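Local coordinates for protein putative chitobiase (Bacteroides thetaiotaomicron, PDB 3HNM) that is of unknown function but, as an F5/8 type C domain of a putative chitobiase, may bind carbohydrate and holds a magnesium ion, at residues A[13-18]-A[157-162]. Numbering follows the deposited sequence.
Sequences IDKKGW and LGEVYA
Lys-15 and Trp-18 reach from the loop onto strand residues 159-162, one with a charged tip and the other with a ring edge. The Lys-15 chain turns about its CG-CD bond (chi3 68°), which brings CE round, and NZ donates to Val-160 O at 2.9 Å, approaching from above the carbonyl plane. Glu-159 meets this ammonium tip to tip, but the salt bridge is long, with NZ and OE2 3.9 Å apart. Lys-15 NZ also comes within 3.3 Å of Tyr-161 CD1, oblique to the ring. The buried side of the contact is formed by Trp-18, whose CH2 meets Ala-162 CB at the ring edge, near its plane, at 3.4 Å; Lys-15 CB rests over one face of the same indole, toward its rim. Ile-13 N fastens the start of the loop with a nearly straight hydrogen bond to Ala-162 O (2.8 Å, 161°). By contrast, Asp-14, Lys-16 and Gly-17 form the exposed outer side of the loop and do not touch the strand. The Glu-159 side chain lies about 3 Å from the bound magnesium ion, and Lys-15 may add to the positive charge that offsets Glu-159 and Asp-46, the latter, like Gly-158, a residue of the metal site. Gly-158 and Glu-159 form a classic beta bulge opposite Ala-83 of strand 74-83. The loop runs into strand 20-23; Trp-18 and Ile-13 touch Met-71 of strand 65-71, in the sheet facing strand 156-166, and Val-160 touches Phe-80 of strand 74-83 and Phe-69 of strand 65-71.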
ATOM      1  N   ILE A  13       0.673 -12.447  -5.176  1.00 52.80           N
ATOM      2  CA  ILE A  13       2.091 -12.793  -5.209  1.00 53.36           C
ATOM      3  C   ILE A  13       2.644 -12.869  -3.788  1.00 53.56           C
ATOM      4  O   ILE A  13       2.324 -12.030  -2.946  1.00 54.00           O
ATOM      5  CB  ILE A  13       2.919 -11.732  -5.987  1.00 53.50           C
ATOM      6  CG1 ILE A  13       2.675 -11.850  -7.496  1.00 54.56           C
ATOM      7  CG2 ILE A  13       4.403 -11.943  -5.728  1.00 52.84           C
ATOM      8  CD1 ILE A  13       1.219 -11.828  -7.908  1.00 56.49           C
ATOM      9  N   ASP A  14       3.472 -13.870  -3.509  1.00 53.78           N
ATOM     10  CA  ASP A  14       4.038 -13.963  -2.172  1.00 54.86           C
ATOM     11  C   ASP A  14       5.006 -12.811  -1.987  1.00 54.53           C
ATOM     12  O   ASP A  14       6.078 -12.766  -2.604  1.00 53.62           O
ATOM     13  CB  ASP A  14       4.776 -15.282  -1.951  1.00 56.76           C
ATOM     14  CG  ASP A  14       5.302 -15.408  -0.529  1.00 58.55           C
ATOM     15  OD1 ASP A  14       6.545 -15.390  -0.339  1.00 58.07           O
ATOM     16  OD2 ASP A  14       4.454 -15.510   0.396  1.00 59.06           O
ATOM     17  N   LYS A  15       4.622 -11.885  -1.115  1.00 54.30           N
ATOM     18  CA  LYS A  15       5.417 -10.693  -0.839  1.00 53.93           C
ATOM     19  C   LYS A  15       6.635 -10.910   0.072  1.00 54.12           C
ATOM     20  O   LYS A  15       6.959 -10.034   0.872  1.00 54.82           O
ATOM     21  CB  LYS A  15       4.499  -9.606  -0.245  1.00 52.40           C
ATOM     22  CG  LYS A  15       3.790 -10.018   1.048  1.00 50.36           C
ATOM     23  CD  LYS A  15       2.623  -9.098   1.399  1.00 47.39           C
ATOM     24  CE  LYS A  15       1.483  -9.237   0.417  1.00 44.70           C
ATOM     25  NZ  LYS A  15       0.343  -8.404   0.857  1.00 42.50           N
ATOM     26  N   LYS A  16       7.324 -12.047  -0.049  1.00 53.59           N
ATOM     27  CA  LYS A  16       8.483 -12.286   0.822  1.00 53.47           C
ATOM     28  C   LYS A  16       9.773 -11.665   0.298  1.00 52.64           C
ATOM     29  O   LYS A  16      10.615 -11.191   1.074  1.00 52.05           O
ATOM     30  CB  LYS A  16       8.695 -13.785   1.089  1.00 54.04           C
ATOM     31  CG  LYS A  16       9.450 -14.039   2.416  1.00 54.92           C
ATOM     32  CD  LYS A  16       8.892 -13.134   3.550  1.00 53.25           C
ATOM     33  CE  LYS A  16       9.809 -13.006   4.787  1.00 51.36           C
ATOM     34  NZ  LYS A  16       9.848 -14.172   5.731  1.00 46.92           N
ATOM     35  N   GLY A  17       9.929 -11.674  -1.019  1.00 51.12           N
ATOM     36  CA  GLY A  17      11.100 -11.067  -1.619  1.00 49.39           C
ATOM     37  C   GLY A  17      10.876  -9.567  -1.653  1.00 48.99           C
ATOM     38  O   GLY A  17      11.778  -8.800  -1.995  1.00 48.17           O
ATOM     39  N   TRP A  18       9.659  -9.153  -1.294  1.00 47.87           N
ATOM     40  CA  TRP A  18       9.276  -7.741  -1.277  1.00 47.06           C
ATOM     41  C   TRP A  18      10.020  -6.923  -0.224  1.00 46.47           C
ATOM     42  O   TRP A  18      10.654  -7.483   0.674  1.00 46.64           O
ATOM     43  CB  TRP A  18       7.781  -7.601  -1.028  1.00 47.38           C
ATOM     44  CG  TRP A  18       6.942  -8.001  -2.171  1.00 49.72           C
ATOM     45  CD1 TRP A  18       7.202  -8.985  -3.080  1.00 51.15           C
ATOM     46  CD2 TRP A  18       5.646  -7.490  -2.492  1.00 50.12           C
ATOM     47  NE1 TRP A  18       6.141  -9.121  -3.946  1.00 51.75           N
ATOM     48  CE2 TRP A  18       5.173  -8.216  -3.603  1.00 50.23           C
ATOM     49  CE3 TRP A  18       4.836  -6.487  -1.945  1.00 49.36           C
ATOM     50  CZ2 TRP A  18       3.930  -7.976  -4.171  1.00 50.12           C
ATOM     51  CZ3 TRP A  18       3.598  -6.247  -2.512  1.00 49.32           C
ATOM     52  CH2 TRP A  18       3.155  -6.988  -3.614  1.00 50.38           C
ATOM     53  N   LEU A 157      -2.597   2.371   7.376  1.00 33.47           N
ATOM     54  CA  LEU A 157      -2.845   1.363   6.349  1.00 34.41           C
ATOM     55  C   LEU A 157      -2.595  -0.053   6.843  1.00 36.76           C
ATOM     56  O   LEU A 157      -1.601  -0.316   7.521  1.00 37.68           O
ATOM     57  CB  LEU A 157      -1.942   1.619   5.147  1.00 32.16           C
ATOM     58  CG  LEU A 157      -2.409   0.902   3.891  1.00 31.02           C
ATOM     59  CD1 LEU A 157      -3.781   1.455   3.500  1.00 31.71           C
ATOM     60  CD2 LEU A 157      -1.411   1.109   2.770  1.00 29.59           C
ATOM     61  N   GLY A 158      -3.487  -0.970   6.481  1.00 38.12           N
ATOM     62  CA  GLY A 158      -3.323  -2.351   6.895  1.00 38.84           C
ATOM     63  C   GLY A 158      -2.311  -3.102   6.045  1.00 40.27           C
ATOM     64  O   GLY A 158      -1.286  -3.564   6.553  1.00 40.45           O
ATOM     65  N   GLU A 159      -2.589  -3.218   4.749  1.00 40.65           N
ATOM     66  CA  GLU A 159      -1.693  -3.929   3.848  1.00 42.35           C
ATOM     67  C   GLU A 159      -2.025  -3.776   2.352  1.00 43.21           C
ATOM     68  O   GLU A 159      -3.152  -3.433   1.980  1.00 42.86           O
ATOM     69  CB  GLU A 159      -1.693  -5.396   4.221  1.00 42.69           C
ATOM     70  CG  GLU A 159      -0.645  -6.173   3.528  1.00 46.49           C
ATOM     71  CD  GLU A 159      -0.282  -7.390   4.303  1.00 49.99           C
ATOM     72  OE1 GLU A 159      -1.216  -8.190   4.559  1.00 52.80           O
ATOM     73  OE2 GLU A 159       0.918  -7.546   4.663  1.00 49.79           O
ATOM     74  N   VAL A 160      -1.032  -4.058   1.504  1.00 43.74           N
ATOM     75  CA  VAL A 160      -1.157  -3.950   0.044  1.00 43.27           C
ATOM     76  C   VAL A 160      -0.918  -5.285  -0.695  1.00 44.93           C
ATOM     77  O   VAL A 160       0.129  -5.907  -0.539  1.00 46.00           O
ATOM     78  CB  VAL A 160      -0.161  -2.886  -0.492  1.00 41.55           C
ATOM     79  CG1 VAL A 160       1.201  -3.111   0.107  1.00 39.99           C
ATOM     80  CG2 VAL A 160      -0.068  -2.955  -2.008  1.00 41.67           C
ATOM     81  N   TYR A 161      -1.887  -5.710  -1.505  1.00 46.73           N
ATOM     82  CA  TYR A 161      -1.803  -6.965  -2.268  1.00 47.57           C
ATOM     83  C   TYR A 161      -1.524  -6.700  -3.748  1.00 48.33           C
ATOM     84  O   TYR A 161      -1.857  -5.630  -4.268  1.00 48.39           O
ATOM     85  CB  TYR A 161      -3.125  -7.734  -2.149  1.00 46.71           C
ATOM     86  CG  TYR A 161      -3.608  -7.882  -0.731  1.00 47.56           C
ATOM     87  CD1 TYR A 161      -2.843  -8.585   0.208  1.00 47.62           C
ATOM     88  CD2 TYR A 161      -4.815  -7.303  -0.318  1.00 47.43           C
ATOM     89  CE1 TYR A 161      -3.254  -8.715   1.529  1.00 49.11           C
ATOM     90  CE2 TYR A 161      -5.242  -7.424   1.008  1.00 49.52           C
ATOM     91  CZ  TYR A 161      -4.449  -8.136   1.931  1.00 49.83           C
ATOM     92  OH  TYR A 161      -4.839  -8.266   3.252  1.00 50.22           O
ATOM     93  N   ALA A 162      -0.930  -7.681  -4.427  1.00 48.83           N
ATOM     94  CA  ALA A 162      -0.629  -7.554  -5.853  1.00 49.00           C
ATOM     95  C   ALA A 162      -0.679  -8.908  -6.545  1.00 49.92           C
ATOM     96  O   ALA A 162      -0.015  -9.849  -6.111  1.00 52.00           O
ATOM     97  CB  ALA A 162       0.739  -6.925  -6.041  1.00 48.70           C
TER